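Long-range contact in Fe(2+) transporter FeoB (PDB 2WJI), which probably drives ferrous iron transport across the cell membrane with the help of GTP, which its N-terminal G-domain, the part described here, binds: residues I6-N11 and L84-V89. Sequence-based numbering, arbitrary orientation.
Sequences IALIGN and LVVNIV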
# COMPACT_ATOMS: atom_id res chain seq x y z
N ILE A 6 -8.93 -4.04 3.73
CA ILE A 6 -7.77 -3.57 2.98
C ILE A 6 -6.49 -3.81 3.77
O ILE A 6 -6.45 -3.55 4.98
CB ILE A 6 -7.92 -2.03 2.70
CG1 ILE A 6 -9.33 -1.71 2.21
CG2 ILE A 6 -6.88 -1.55 1.72
CD1 ILE A 6 -9.57 -2.05 0.76
N ALA A 7 -5.45 -4.32 3.11
CA ALA A 7 -4.15 -4.50 3.74
C ALA A 7 -3.10 -3.65 3.05
O ALA A 7 -3.07 -3.58 1.82
CB ALA A 7 -3.72 -5.97 3.69
N LEU A 8 -2.25 -3.00 3.85
CA LEU A 8 -1.08 -2.28 3.35
C LEU A 8 0.13 -3.20 3.44
O LEU A 8 0.37 -3.83 4.48
CB LEU A 8 -0.83 -1.02 4.19
CG LEU A 8 -2.04 -0.12 4.44
CD1 LEU A 8 -1.66 1.10 5.29
CD2 LEU A 8 -2.69 0.31 3.13
N ILE A 9 0.90 -3.29 2.37
CA ILE A 9 2.08 -4.14 2.39
C ILE A 9 3.15 -3.51 1.54
O ILE A 9 2.85 -2.82 0.56
CB ILE A 9 1.78 -5.58 1.90
CG1 ILE A 9 2.91 -6.54 2.32
CG2 ILE A 9 1.57 -5.60 0.39
CD1 ILE A 9 2.62 -7.99 1.99
N GLY A 10 4.41 -3.69 1.94
CA GLY A 10 5.53 -3.10 1.24
C GLY A 10 6.86 -3.26 1.98
O GLY A 10 6.89 -3.63 3.15
N ASN A 11 7.95 -2.96 1.29
CA ASN A 11 9.30 -2.99 1.88
C ASN A 11 9.43 -2.15 3.15
O ASN A 11 8.71 -1.17 3.34
CB ASN A 11 10.32 -2.47 0.86
CG ASN A 11 10.50 -3.40 -0.32
OD1 ASN A 11 9.93 -4.49 -0.37
ND2 ASN A 11 11.30 -2.96 -1.29
N LEU A 84 -8.67 -5.93 -0.97
CA LEU A 84 -7.66 -5.22 -1.75
C LEU A 84 -6.34 -5.25 -1.01
O LEU A 84 -6.29 -5.04 0.20
CB LEU A 84 -8.10 -3.76 -2.01
CG LEU A 84 -7.11 -2.86 -2.76
CD1 LEU A 84 -6.80 -3.41 -4.14
CD2 LEU A 84 -7.61 -1.41 -2.88
N VAL A 85 -5.26 -5.51 -1.74
CA VAL A 85 -3.93 -5.36 -1.19
C VAL A 85 -3.34 -4.09 -1.78
O VAL A 85 -3.21 -3.97 -3.00
CB VAL A 85 -3.03 -6.58 -1.49
CG1 VAL A 85 -1.58 -6.30 -1.09
CG2 VAL A 85 -3.55 -7.82 -0.78
N VAL A 86 -3.03 -3.12 -0.91
CA VAL A 86 -2.42 -1.88 -1.36
C VAL A 86 -0.91 -2.02 -1.21
O VAL A 86 -0.36 -1.96 -0.10
CB VAL A 86 -2.94 -0.66 -0.56
CG1 VAL A 86 -2.24 0.60 -1.02
CG2 VAL A 86 -4.45 -0.49 -0.74
N ASN A 87 -0.23 -2.24 -2.33
CA ASN A 87 1.21 -2.44 -2.31
C ASN A 87 1.90 -1.08 -2.38
O ASN A 87 1.87 -0.40 -3.42
CB ASN A 87 1.63 -3.36 -3.47
CG ASN A 87 3.13 -3.63 -3.51
OD1 ASN A 87 3.85 -3.53 -2.50
ND2 ASN A 87 3.61 -3.99 -4.70
N ILE A 88 2.48 -0.68 -1.25
CA ILE A 88 3.15 0.62 -1.17
C ILE A 88 4.59 0.46 -1.61
O ILE A 88 5.31 -0.40 -1.09
CB ILE A 88 3.08 1.20 0.25
CG1 ILE A 88 1.61 1.44 0.63
CG2 ILE A 88 3.90 2.49 0.33
CD1 ILE A 88 1.35 1.53 2.11
N VAL A 89 4.99 1.27 -2.57
CA VAL A 89 6.33 1.19 -3.14
C VAL A 89 7.03 2.55 -3.11
O VAL A 89 6.38 3.59 -3.22
CB VAL A 89 6.28 0.64 -4.59
CG1 VAL A 89 5.47 -0.65 -4.64
CG2 VAL A 89 5.70 1.67 -5.52
O HOH W 1 7.61 -1.94 -1.21
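Ile6 and Leu84 start a parallel ladder in which residues 6-9 run beside 84-87. Ala7 and Ile9 carry it from 6-11: each N-H reaches back to a carbonyl, of Leu84 and Val86, and each C=O accepts from the amide of Val86 or Ile88, the latter with Ile88 N 2.8 Å from Ile9 O. On the face with Leu8 and Val86, CG1 of Ile6 stands beside its backbone N (chi1 -45°), and a second torsion of -78° bends CD1 across the strand gap to 3.6 Å from Leu84 CB. The other branch, CG2, meets Val86 CG2 at 3.6 Å. Leu8 lies alongside Val86 and points the same way, its CD2 3.8 Å from Val86 CB, while Ile88 CD1 reaches back to Leu8 CB. Ile159 of helix 152-162 covers Ile6, Leu84 and Val86. On the opposite face Ile9 CG2, between its own N and carbonyl carbon, touches Val85 CG1 at 3.6 Å, and Leu104 of helix 94-106 packs on Ile9. Past the ladder a water links Asn11 N (2.7 Å) to Ile88 O (2.8 Å), where the strands part. This is the central parallel pair of a Ras-like G-domain sheet, its first strand running into the GTP-binding P-loop at Gly10.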